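Local coordinates for RagA protein (Porphyromonas gingivalis, PDB 6SLN) that probably takes up nutrients across the outer membrane as a TonB-dependent beta-barrel receptor, in an assembly with chains of another protein, at residues L245-F248 and Q249-G253; N258-V261 and Q262-K265; L545-L548 and S549-K552; G645-N648 and H649-L652; S826-A830 and D831-R835. All coordinates share one frame; numbering follows the deposited sequence.

Contact 1: L245-F248 and Q249-G253; sequences LLDF and QVKAG
Lys-251 reaches back one helical turn to Asp-247, and the two side chains meet at a slant on the flank of helix 242-252. The lysine chain is stretched out beyond CG, which brings NZ to 3.0 Å from Asp-247 OD2. The ammonium approaches the syn side of that oxygen, 19° out of the carboxylate plane, in an i to i+4 salt bridge that suits two charged residues on an outer face. Leu-246 and Val-250 instead lie side by side and point the same way, Leu-246 CD1 being 3.8 Å from Val-250 CG2, so that the two form one apolar patch. Gln-249 crosses Leu-245 at a slant, with its CG 3.7 Å from Leu-245 CD1. Its amide goes on to Tyr-400 OH and Met-886 O, which pair with OE1 and NE2 and satisfy a buried polar group. In the backbone, Ala-252 N donates to Phe-248 O at 2.8 Å. Gly-253 then closes the last turn in a Schellman motif, whose positive phi favours glycine. Leu-246 and Asp-247 face the next helix, 261-276, while Phe-248 packs on Met-240, Met-886 and Leu-910 in loops.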
loop_
_atom_site.group_PDB
_atom_site.type_symbol
_atom_site.label_atom_id
_atom_site.label_comp_id
_atom_site.label_asym_id
_atom_site.label_seq_id
_atom_site.Cartn_x
_atom_site.Cartn_y
_atom_site.Cartn_z
ATOM N N LEU A 245 40.627 -28.671 10.567
ATOM C CA LEU A 245 39.212 -29.008 10.695
ATOM C C LEU A 245 38.908 -30.347 10.042
ATOM O O LEU A 245 38.251 -31.203 10.645
ATOM C CB LEU A 245 38.334 -27.916 10.085
ATOM C CG LEU A 245 36.855 -28.316 10.059
ATOM C CD1 LEU A 245 36.392 -28.621 11.483
ATOM C CD2 LEU A 245 36.014 -27.242 9.426
ATOM N N LEU A 246 39.385 -30.553 8.805
ATOM C CA LEU A 246 39.098 -31.807 8.113
ATOM C C LEU A 246 39.667 -33.003 8.868
ATOM O O LEU A 246 38.999 -34.031 9.017
ATOM C CB LEU A 246 39.633 -31.767 6.686
ATOM C CG LEU A 246 39.549 -33.087 5.905
ATOM C CD1 LEU A 246 38.125 -33.596 5.884
ATOM C CD2 LEU A 246 40.057 -32.901 4.478
ATOM N N ASP A 247 40.891 -32.890 9.370
ATOM C CA ASP A 247 41.429 -33.993 10.157
ATOM C C ASP A 247 40.599 -34.213 11.406
ATOM O O ASP A 247 40.309 -35.356 11.779
ATOM C CB ASP A 247 42.883 -33.724 10.535
ATOM C CG ASP A 247 43.609 -34.979 10.940
ATOM O OD1 ASP A 247 43.519 -35.984 10.191
ATOM O OD2 ASP A 247 44.263 -34.956 12.009
ATOM N N PHE A 248 40.201 -33.121 12.056
ATOM C CA PHE A 248 39.402 -33.196 13.276
ATOM C C PHE A 248 38.099 -33.953 13.033
ATOM O O PHE A 248 37.802 -34.933 13.718
ATOM C CB PHE A 248 39.156 -31.772 13.775
ATOM C CG PHE A 248 38.248 -31.667 14.953
ATOM C CD1 PHE A 248 38.595 -32.219 16.174
ATOM C CD2 PHE A 248 37.060 -30.970 14.853
ATOM C CE1 PHE A 248 37.761 -32.097 17.262
ATOM C CE2 PHE A 248 36.221 -30.843 15.944
ATOM C CZ PHE A 248 36.572 -31.407 17.145
ATOM N N GLN A 249 37.344 -33.556 12.011
ATOM C CA GLN A 249 36.070 -34.205 11.731
ATOM C C GLN A 249 36.248 -35.676 11.388
ATOM O O GLN A 249 35.432 -36.512 11.783
ATOM C CB GLN A 249 35.359 -33.483 10.589
ATOM C CG GLN A 249 35.068 -32.010 10.847
ATOM C CD GLN A 249 34.628 -31.301 9.586
ATOM O OE1 GLN A 249 35.321 -31.353 8.558
ATOM N NE2 GLN A 249 33.456 -30.664 9.636
ATOM N N VAL A 250 37.296 -36.018 10.639
ATOM C CA VAL A 250 37.466 -37.414 10.255
ATOM C C VAL A 250 37.811 -38.251 11.467
ATOM O O VAL A 250 37.340 -39.384 11.608
ATOM C CB VAL A 250 38.529 -37.564 9.152
ATOM C CG1 VAL A 250 38.643 -39.022 8.738
ATOM C CG2 VAL A 250 38.154 -36.736 7.956
ATOM N N LYS A 251 38.635 -37.709 12.363
ATOM C CA LYS A 251 38.994 -38.449 13.569
ATOM C C LYS A 251 37.833 -38.515 14.554
ATOM O O LYS A 251 37.703 -39.494 15.292
ATOM C CB LYS A 251 40.215 -37.817 14.233
ATOM C CG LYS A 251 41.511 -38.236 13.634
ATOM C CD LYS A 251 42.660 -37.436 14.208
ATOM C CE LYS A 251 43.957 -37.759 13.493
ATOM N NZ LYS A 251 45.078 -36.976 14.077
ATOM N N ALA A 252 36.974 -37.499 14.560
ATOM C CA ALA A 252 35.802 -37.483 15.422
ATOM C C ALA A 252 34.689 -38.408 14.940
ATOM O O ALA A 252 33.752 -38.649 15.701
ATOM C CB ALA A 252 35.282 -36.046 15.547
ATOM N N GLY A 253 34.757 -38.936 13.716
ATOM C CA GLY A 253 33.715 -39.816 13.212
ATOM C C GLY A 253 32.586 -39.109 12.492
ATOM O O GLY A 253 31.624 -39.767 12.057
#

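Contact 2: N258-V261 and Q262-K265; sequences NQTV and QKVK
Thr-260 is the N-cap of helix 261-276, and Thr-260 OG1 accepts a nearly straight bond from Lys-263 N at 3.2 Å (166° at the hydrogen). The threonine places OG1 between its own backbone N and carbonyl carbon (chi1 76°), where it faces an amide of the first turn that has no carbonyl before it to pair with. Small beta-hydroxyl residues suit this position for that reason. The close-packed part lies on the inner side. Gln-259, just before the cap, crosses Val-264 at about a right angle, its CG 3.4 Å from Val-264 CG2. Bent at chi2 (68°), Gln-259 turns its OE1 to Lys-263 CB, 3.3 Å away, while NE2 bonds to Trp-255 O. Val-264 is buried, a branched aliphatic residue held between the Gln-259 side chain, Trp-255 and Leu-246 of the preceding helix. Its N donates to Thr-260 O at 3.3 Å, the first regular bond of the helix. The outer side is looser. Gln-262 is exposed, with a weak bond from NE2 to Asp-266 OD1, and Lys-263 packs its CG against Thr-260 OG1 before its end leads away, as befits a long charged chain on a surface. On the next turn Lys-265, extended beyond CG, runs slantwise past Val-261, and Lys-265 CE comes to rest 4.0 Å from Val-261 CG1.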
loop_
_atom_site.group_PDB
_atom_site.type_symbol
_atom_site.label_atom_id
_atom_site.label_comp_id
_atom_site.label_asym_id
_atom_site.label_seq_id
_atom_site.Cartn_x
_atom_site.Cartn_y
_atom_site.Cartn_z
ATOM N N ASN A 258 35.593 -45.747 9.761
ATOM C CA ASN A 258 36.567 -46.230 8.787
ATOM C C ASN A 258 36.694 -45.236 7.639
ATOM O O ASN A 258 36.665 -45.586 6.458
ATOM C CB ASN A 258 36.191 -47.618 8.273
ATOM C CG ASN A 258 36.277 -48.683 9.352
ATOM O OD1 ASN A 258 35.446 -48.729 10.266
ATOM N ND2 ASN A 258 37.283 -49.550 9.250
ATOM N N GLN A 259 36.796 -43.971 8.007
ATOM C CA GLN A 259 36.952 -42.898 7.047
ATOM C C GLN A 259 38.414 -42.470 6.992
ATOM O O GLN A 259 39.154 -42.600 7.970
ATOM C CB GLN A 259 36.054 -41.717 7.425
ATOM C CG GLN A 259 35.745 -40.805 6.282
ATOM C CD GLN A 259 34.862 -41.447 5.226
ATOM O OE1 GLN A 259 35.362 -42.071 4.288
ATOM N NE2 GLN A 259 33.547 -41.264 5.350
ATOM N N THR A 260 38.835 -41.996 5.826
ATOM C CA THR A 260 40.134 -41.363 5.658
ATOM C C THR A 260 39.925 -39.941 5.157
ATOM O O THR A 260 38.823 -39.547 4.785
ATOM C CB THR A 260 41.023 -42.140 4.680
ATOM O OG1 THR A 260 40.578 -41.893 3.339
ATOM C CG2 THR A 260 40.987 -43.631 4.977
ATOM N N VAL A 261 41.010 -39.170 5.142
ATOM C CA VAL A 261 40.946 -37.786 4.689
ATOM C C VAL A 261 40.738 -37.717 3.172
ATOM O O VAL A 261 39.983 -36.863 2.673
ATOM C CB VAL A 261 42.208 -37.032 5.149
ATOM C CG1 VAL A 261 42.345 -35.702 4.465
ATOM C CG2 VAL A 261 42.152 -36.819 6.632
ATOM N N GLN A 262 41.374 -38.624 2.414
ATOM C CA GLN A 262 41.158 -38.618 0.971
ATOM C C GLN A 262 39.711 -38.946 0.621
ATOM O O GLN A 262 39.120 -38.312 -0.264
ATOM C CB GLN A 262 42.096 -39.599 0.269
ATOM C CG GLN A 262 42.019 -39.511 -1.278
ATOM C CD GLN A 262 42.450 -38.143 -1.821
ATOM O OE1 GLN A 262 43.647 -37.850 -1.923
ATOM N NE2 GLN A 262 41.472 -37.301 -2.175
ATOM N N LYS A 263 39.121 -39.935 1.294
ATOM C CA LYS A 263 37.755 -40.322 0.963
ATOM C C LYS A 263 36.776 -39.180 1.219
ATOM O O LYS A 263 35.843 -38.973 0.441
ATOM C CB LYS A 263 37.360 -41.568 1.750
ATOM C CG LYS A 263 38.003 -42.825 1.225
ATOM C CD LYS A 263 37.537 -44.069 1.972
ATOM C CE LYS A 263 38.027 -45.327 1.258
ATOM N NZ LYS A 263 37.000 -46.399 1.189
ATOM N N VAL A 264 36.980 -38.415 2.293
ATOM C CA VAL A 264 36.108 -37.276 2.549
ATOM C C VAL A 264 36.289 -36.222 1.466
ATOM O O VAL A 264 35.311 -35.632 0.985
ATOM C CB VAL A 264 36.369 -36.718 3.960
ATOM C CG1 VAL A 264 35.702 -35.380 4.164
ATOM C CG2 VAL A 264 35.861 -37.687 4.955
ATOM N N LYS A 265 37.538 -35.992 1.037
ATOM C CA LYS A 265 37.784 -35.032 -0.039
ATOM C C LYS A 265 37.126 -35.481 -1.334
ATOM O O LYS A 265 36.497 -34.672 -2.027
ATOM C CB LYS A 265 39.280 -34.830 -0.254
ATOM C CG LYS A 265 40.024 -34.235 0.913
ATOM C CD LYS A 265 41.503 -34.333 0.699
ATOM C CE LYS A 265 42.253 -33.218 1.379
ATOM N NZ LYS A 265 43.708 -33.566 1.393
#

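Contact 3: L545-L548 and S549-K552; sequences LMLL and SQGK
Gln-550 and Leu-547 hold each other by two hydrogen bonds, one from the backbone and one from the side chain. In the backbone bond Gln-550 N donates to Leu-547 O at 2.8 Å, from above the carbonyl plane, and closes a type I turn with Leu-548 and Ser-549 at its corners. A second, weak bond from Gly-551 N to Leu-548 O, 3.3 Å long, continues the winding for one residue more. In the side-chain bond the glutamine reaches back across the turn: Gln-550 OE1 accepts from Leu-547 N at 3.2 Å, in the carbonyl plane and on a lone pair. With CG beside the backbone N (chi1 -57°) and the chain extended beyond it, the amide just spans the turn, a length well matched to glutamine. Leu-547 is thereby gripped at both its N and its O.

Van der Waals contacts fill in around these bonds. Gln-550 OE1 lies 3.4 Å from Leu-547 CB, and Ser-549 OG approaches the same CB to 3.6 Å; serine, being small, fits the corner of the turn.

Between chains, the other end of the amide is used as well: Gln-550 NE2 bonds to the backbone of a chain of another protein. Leu-548 N bonds to His-562 ND1 of the second subunit, and Leu-545 and Leu-547 pack on Val-655 and Val-564 of that subunit, apolar leucines matching the valines they meet.

The turn belongs to the loop joining strands 515-540 and 561-580, and Leu-548 lies against strands 487-510 and 515-540 of its own barrel.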
loop_
_atom_site.group_PDB
_atom_site.type_symbol
_atom_site.label_atom_id
_atom_site.label_comp_id
_atom_site.label_asym_id
_atom_site.label_seq_id
_atom_site.Cartn_x
_atom_site.Cartn_y
_atom_site.Cartn_z
ATOM N N LEU A 545 8.626 -6.071 -16.091
ATOM C CA LEU A 545 7.186 -6.074 -15.845
ATOM C C LEU A 545 6.944 -6.476 -14.381
ATOM O O LEU A 545 6.510 -7.598 -14.075
ATOM C CB LEU A 545 6.496 -7.005 -16.823
ATOM C CG LEU A 545 6.972 -6.877 -18.275
ATOM C CD1 LEU A 545 6.686 -8.144 -19.072
ATOM C CD2 LEU A 545 6.342 -5.667 -18.967
ATOM N N MET A 546 7.225 -5.543 -13.468
ATOM C CA MET A 546 7.214 -5.838 -12.041
ATOM C C MET A 546 6.388 -4.818 -11.240
ATOM O O MET A 546 6.651 -4.592 -10.054
ATOM C CB MET A 546 8.646 -5.924 -11.506
ATOM C CG MET A 546 9.369 -7.178 -11.919
ATOM S SD MET A 546 10.866 -7.460 -10.975
ATOM C CE MET A 546 10.160 -8.110 -9.469
ATOM N N LEU A 547 5.386 -4.195 -11.858
ATOM C CA LEU A 547 4.424 -3.426 -11.079
ATOM C C LEU A 547 3.571 -4.373 -10.229
ATOM O O LEU A 547 3.249 -5.493 -10.646
ATOM C CB LEU A 547 3.531 -2.588 -11.997
ATOM C CG LEU A 547 4.175 -1.493 -12.862
ATOM C CD1 LEU A 547 3.118 -0.720 -13.628
ATOM C CD2 LEU A 547 5.040 -0.550 -12.036
ATOM N N LEU A 548 3.208 -3.923 -9.025
ATOM C CA LEU A 548 2.402 -4.766 -8.153
ATOM C C LEU A 548 1.148 -5.242 -8.873
ATOM O O LEU A 548 0.732 -6.393 -8.714
ATOM C CB LEU A 548 2.038 -4.009 -6.869
ATOM C CG LEU A 548 3.214 -3.780 -5.908
ATOM C CD1 LEU A 548 2.828 -3.009 -4.670
ATOM C CD2 LEU A 548 3.872 -5.105 -5.538
ATOM N N SER A 549 0.555 -4.380 -9.701
ATOM C CA SER A 549 -0.653 -4.726 -10.443
ATOM C C SER A 549 -0.459 -5.877 -11.404
ATOM O O SER A 549 -1.450 -6.370 -11.955
ATOM C CB SER A 549 -1.127 -3.531 -11.239
ATOM O OG SER A 549 -0.013 -2.886 -11.793
ATOM N N GLN A 550 0.777 -6.324 -11.611
ATOM C CA GLN A 550 1.075 -7.268 -12.670
ATOM C C GLN A 550 1.413 -8.638 -12.134
ATOM O O GLN A 550 1.945 -9.472 -12.882
ATOM C CB GLN A 550 2.204 -6.725 -13.543
ATOM C CG GLN A 550 1.866 -5.351 -14.133
ATOM C CD GLN A 550 2.914 -4.832 -15.094
ATOM O OE1 GLN A 550 4.064 -4.544 -14.714
ATOM N NE2 GLN A 550 2.524 -4.705 -16.353
ATOM N N GLY A 551 1.114 -8.891 -10.863
ATOM C CA GLY A 551 1.339 -10.203 -10.306
ATOM C C GLY A 551 0.352 -11.244 -10.809
ATOM O O GLY A 551 -0.695 -10.948 -11.401
ATOM N N LYS A 552 0.709 -12.504 -10.572
ATOM C CA LYS A 552 -0.239 -13.585 -10.785
ATOM C C LYS A 552 -1.346 -13.451 -9.754
ATOM O O LYS A 552 -1.147 -12.886 -8.679
ATOM C CB LYS A 552 0.454 -14.962 -10.689
ATOM C CG LYS A 552 1.698 -15.112 -11.593
ATOM C CD LYS A 552 2.143 -16.560 -11.757
ATOM C CE LYS A 552 2.514 -16.916 -13.215
ATOM N NZ LYS A 552 3.451 -15.951 -13.842
#

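Contact 4: G645-N648 and H649-L652; sequences GNYN and HQAL
The loop between strands 627-641 and 652-655 brings Gln-650 back beside Tyr-647, and two waters complete the turn where no direct hydrogen bond spans it. The glutamine amide comes to the edge of the tyrosine ring: Gln-650 NE2 lies near the ring plane, 3.8 Å from Tyr-647 CD1, with ring and amide planes 48° apart. A bend at chi2 (99°) swings the amide into this place, and Gln-650 OE1 also sits over the centre of the His-649 ring, 3.4 Å above its plane. A chi1 of 52° sets the His-649 ring between its own backbone N and carbonyl carbon, beneath that oxygen.

One water gathers three groups: it lies 2.6 Å from Asn-646 O, 2.9 Å from His-649 NE2, and 2.9 Å from Gln-650 NE2, from which it accepts. The other donates to two carbonyls, at 2.6 Å to Tyr-647 O and 2.7 Å to Gln-650 O, and so ties the start of the turn to its end. Tyr-647 OH is held by Glu-566 N, and Leu-652 extends an antiparallel ladder into a chain of another protein.

Gln-650 NE2 also bonds to an acidic side chain of that other protein. An amide is apt here because it can serve both the bridging water and this acid, whose charge probably polarises its N-H bonds, linking the loop's fold to the subunit interface.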
loop_
_atom_site.group_PDB
_atom_site.type_symbol
_atom_site.label_atom_id
_atom_site.label_comp_id
_atom_site.label_asym_id
_atom_site.label_seq_id
_atom_site.Cartn_x
_atom_site.Cartn_y
_atom_site.Cartn_z
ATOM N N GLY A 645 3.936 0.034 25.585
ATOM C CA GLY A 645 3.048 -0.038 24.443
ATOM C C GLY A 645 1.856 0.893 24.583
ATOM O O GLY A 645 1.608 1.505 25.621
ATOM N N ASN A 646 1.099 0.998 23.491
ATOM C CA ASN A 646 0.013 1.964 23.400
ATOM C C ASN A 646 -1.324 1.445 23.919
ATOM O O ASN A 646 -2.205 2.252 24.235
ATOM C CB ASN A 646 -0.163 2.419 21.945
ATOM C CG ASN A 646 1.048 3.144 21.415
ATOM O OD1 ASN A 646 1.580 4.037 22.083
ATOM N ND2 ASN A 646 1.486 2.780 20.193
ATOM N N TYR A 647 -1.500 0.131 24.006
ATOM C CA TYR A 647 -2.802 -0.478 24.237
ATOM C C TYR A 647 -2.651 -1.690 25.155
ATOM O O TYR A 647 -3.059 -2.799 24.831
ATOM C CB TYR A 647 -3.451 -0.924 22.926
ATOM C CG TYR A 647 -3.428 0.086 21.805
ATOM C CD1 TYR A 647 -4.264 1.211 21.834
ATOM C CD2 TYR A 647 -2.581 -0.086 20.703
ATOM C CE1 TYR A 647 -4.252 2.139 20.809
ATOM C CE2 TYR A 647 -2.567 0.843 19.654
ATOM C CZ TYR A 647 -3.409 1.955 19.711
ATOM O OH TYR A 647 -3.396 2.896 18.689
ATOM N N ASN A 648 -2.049 -1.498 26.320
ATOM C CA ASN A 648 -1.675 -2.624 27.163
ATOM C C ASN A 648 -2.640 -2.901 28.299
ATOM O O ASN A 648 -2.386 -3.825 29.081
ATOM C CB ASN A 648 -0.281 -2.400 27.750
ATOM C CG ASN A 648 0.820 -2.639 26.744
ATOM O OD1 ASN A 648 0.790 -3.604 25.978
ATOM N ND2 ASN A 648 1.791 -1.746 26.728
ATOM N N HIS A 649 -3.714 -2.115 28.442
ATOM C CA HIS A 649 -4.688 -2.351 29.498
ATOM C C HIS A 649 -5.985 -2.976 29.010
ATOM O O HIS A 649 -6.667 -3.637 29.799
ATOM C CB HIS A 649 -5.016 -1.043 30.229
ATOM C CG HIS A 649 -5.414 0.075 29.319
ATOM N ND1 HIS A 649 -6.725 0.328 28.985
ATOM C CD2 HIS A 649 -4.672 1.010 28.678
ATOM C CE1 HIS A 649 -6.776 1.369 28.173
ATOM N NE2 HIS A 649 -5.544 1.806 27.976
ATOM N N GLN A 650 -6.330 -2.799 27.740
ATOM C CA GLN A 650 -7.576 -3.321 27.215
ATOM C C GLN A 650 -7.540 -4.847 27.129
ATOM O O GLN A 650 -6.499 -5.446 26.845
ATOM C CB GLN A 650 -7.836 -2.696 25.841
ATOM C CG GLN A 650 -7.874 -1.159 25.869
ATOM C CD GLN A 650 -6.563 -0.493 25.434
ATOM O OE1 GLN A 650 -5.464 -0.965 25.747
ATOM N NE2 GLN A 650 -6.681 0.624 24.733
ATOM N N ALA A 651 -8.688 -5.483 27.387
ATOM C CA ALA A 651 -8.846 -6.922 27.186
ATOM C C ALA A 651 -9.475 -7.147 25.819
ATOM O O ALA A 651 -10.619 -6.748 25.593
ATOM C CB ALA A 651 -9.702 -7.548 28.280
ATOM N N LEU A 652 -8.744 -7.797 24.916
ATOM C CA LEU A 652 -9.036 -7.656 23.496
ATOM C C LEU A 652 -9.311 -8.974 22.798
ATOM O O LEU A 652 -8.848 -10.034 23.213
ATOM C CB LEU A 652 -7.902 -6.961 22.784
ATOM C CG LEU A 652 -7.820 -5.541 23.302
ATOM C CD1 LEU A 652 -6.491 -4.916 22.876
ATOM C CD2 LEU A 652 -9.045 -4.790 22.788
HETATM O O HOH W 1 -4.510 2.424 25.337
HETATM O O HOH W 2 -3.950 -4.886 26.157
#

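Contact 5: S826-A830 and D831-R835; sequences SQYSA and DLETR
Ser-829 and Asp-831 make an ST turn at the start of the short 3-10 segment that leads into strand 833-836. Ser-829 OG accepts from Asp-831 N at 3.0 Å and, more weakly, donates to Asp-831 OD2, also at 3.0 Å. One hydroxyl so serves both the backbone and the side chain of a single residue, which is consistent with serine before the turn and aspartate within it. Two backbone bonds wind the turn: Leu-832 N to Ser-829 O, 3.2 Å, and Glu-833 N to Ala-830 O, also 3.2 Å. Both donors stand well above the carbonyl plane, as the tight 3-10 winding brings about.

Around these polar bonds lies an apolar layer. Leu-832 points CD1 back at Tyr-828, 3.9 Å from Tyr-828 CD1 and 3.8 Å from its CA. Tyr-828 has CG anti to the backbone N (chi1 179°), which runs the ring alongside the turn and carries its hydroxyl toward Glu-833. The ring and the carboxylate planes are 29° apart.

Farther out, strands 792-802 and 807-812 fix the layer. Ala-796 touches both Tyr-828 and Leu-832, and Trp-810 packs on both too; bulky apolar side chains therefore suit the inner face, while Asp-831 lies on the surface, near a chain of another protein. Thr-834 pairs its backbone with Met-795 in strand 792-802, and Thr-834 OG1 donates to Arg-835 O at 3.1 Å.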
loop_
_atom_site.group_PDB
_atom_site.type_symbol
_atom_site.label_atom_id
_atom_site.label_comp_id
_atom_site.label_asym_id
_atom_site.label_seq_id
_atom_site.Cartn_x
_atom_site.Cartn_y
_atom_site.Cartn_z
ATOM N N SER A 826 29.685 -34.790 37.465
ATOM C CA SER A 826 29.651 -34.923 36.015
ATOM C C SER A 826 28.235 -34.880 35.442
ATOM O O SER A 826 28.073 -34.527 34.264
ATOM C CB SER A 826 30.329 -36.218 35.573
ATOM O OG SER A 826 29.384 -37.250 35.359
ATOM N N GLN A 827 27.213 -35.229 36.231
ATOM C CA GLN A 827 25.826 -35.151 35.776
ATOM C C GLN A 827 25.357 -33.705 35.886
ATOM O O GLN A 827 25.211 -33.177 36.996
ATOM C CB GLN A 827 24.924 -36.082 36.585
ATOM C CG GLN A 827 25.414 -37.517 36.676
ATOM C CD GLN A 827 24.286 -38.534 36.681
ATOM O OE1 GLN A 827 23.201 -38.267 37.196
ATOM N NE2 GLN A 827 24.540 -39.708 36.108
ATOM N N TYR A 828 25.132 -33.063 34.737
ATOM C CA TYR A 828 24.649 -31.688 34.679
ATOM C C TYR A 828 23.125 -31.649 34.790
ATOM O O TYR A 828 22.427 -32.497 34.225
ATOM C CB TYR A 828 25.087 -31.011 33.370
ATOM C CG TYR A 828 24.598 -29.586 33.244
ATOM C CD1 TYR A 828 25.263 -28.556 33.883
ATOM C CD2 TYR A 828 23.439 -29.273 32.529
ATOM C CE1 TYR A 828 24.807 -27.250 33.811
ATOM C CE2 TYR A 828 22.972 -27.964 32.444
ATOM C CZ TYR A 828 23.669 -26.951 33.086
ATOM O OH TYR A 828 23.254 -25.634 33.023
ATOM N N SER A 829 22.605 -30.661 35.518
ATOM C CA SER A 829 21.167 -30.426 35.518
ATOM C C SER A 829 20.881 -28.963 35.808
ATOM O O SER A 829 21.759 -28.209 36.239
ATOM C CB SER A 829 20.433 -31.286 36.543
ATOM O OG SER A 829 20.347 -30.590 37.770
ATOM N N ALA A 830 19.615 -28.583 35.581
ATOM C CA ALA A 830 19.129 -27.242 35.899
ATOM C C ALA A 830 19.542 -26.799 37.295
ATOM O O ALA A 830 19.833 -25.617 37.520
ATOM C CB ALA A 830 17.602 -27.212 35.789
ATOM N N ASP A 831 19.600 -27.741 38.236
ATOM C CA ASP A 831 19.719 -27.407 39.645
ATOM C C ASP A 831 21.100 -26.894 40.017
ATOM O O ASP A 831 21.253 -26.293 41.087
ATOM C CB ASP A 831 19.349 -28.630 40.472
ATOM C CG ASP A 831 18.160 -29.384 39.885
ATOM O OD1 ASP A 831 17.177 -28.732 39.461
ATOM O OD2 ASP A 831 18.208 -30.631 39.850
ATOM N N LEU A 832 22.106 -27.086 39.164
ATOM C CA LEU A 832 23.424 -26.563 39.505
ATOM C C LEU A 832 23.534 -25.069 39.291
ATOM O O LEU A 832 24.585 -24.493 39.595
ATOM C CB LEU A 832 24.500 -27.268 38.688
ATOM C CG LEU A 832 24.505 -28.779 38.846
ATOM C CD1 LEU A 832 25.238 -29.408 37.666
ATOM C CD2 LEU A 832 25.135 -29.173 40.196
ATOM N N GLU A 833 22.491 -24.438 38.769
ATOM C CA GLU A 833 22.562 -23.031 38.432
ATOM C C GLU A 833 22.354 -22.189 39.682
ATOM O O GLU A 833 21.521 -22.506 40.531
ATOM C CB GLU A 833 21.528 -22.701 37.358
ATOM C CG GLU A 833 21.771 -23.480 36.070
ATOM C CD GLU A 833 20.779 -23.160 34.975
ATOM O OE1 GLU A 833 20.114 -22.107 35.053
ATOM O OE2 GLU A 833 20.672 -23.971 34.031
ATOM N N THR A 834 23.141 -21.124 39.790
ATOM C CA THR A 834 23.240 -20.308 40.985
ATOM C C THR A 834 23.234 -18.843 40.571
ATOM O O THR A 834 23.566 -18.502 39.434
ATOM C CB THR A 834 24.520 -20.629 41.760
ATOM O OG1 THR A 834 24.722 -19.658 42.788
ATOM C CG2 THR A 834 25.711 -20.570 40.829
ATOM N N ARG A 835 22.834 -17.966 41.487
ATOM C CA ARG A 835 23.011 -16.552 41.202
ATOM C C ARG A 835 24.494 -16.219 41.241
ATOM O O ARG A 835 25.231 -16.674 42.120
ATOM C CB ARG A 835 22.239 -15.669 42.182
ATOM C CG ARG A 835 21.864 -14.319 41.550
ATOM C CD ARG A 835 21.786 -13.136 42.517
ATOM N NE ARG A 835 23.031 -12.894 43.242
ATOM C CZ ARG A 835 23.282 -13.380 44.456
ATOM N NH1 ARG A 835 24.438 -13.121 45.063
ATOM N NH2 ARG A 835 22.371 -14.137 45.060
#

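Overall arrangement
Contacts 1 and 2 form one unit: helices 242-252 and 261-276 follow each other and meet through Leu-246, whose CD1 lies 3.5 Å from Val-264 CG1; the centres of the two contacts are about 9 Å apart. Contact 1 is partly buried and mixes a salt bridge with aliphatic pairs; contact 2 lies on the surface, and a side-chain cap starts its helix. The other three stand apart, with no touch between them. Contacts 3 and 4 are loop turns, partly buried against other chains, but contact 3 has direct glutamine bonds and contact 4 relies on water. Contact 5 is also at the surface, an ST turn held by serine and aspartate, some 57 Å from contact 3 between centres.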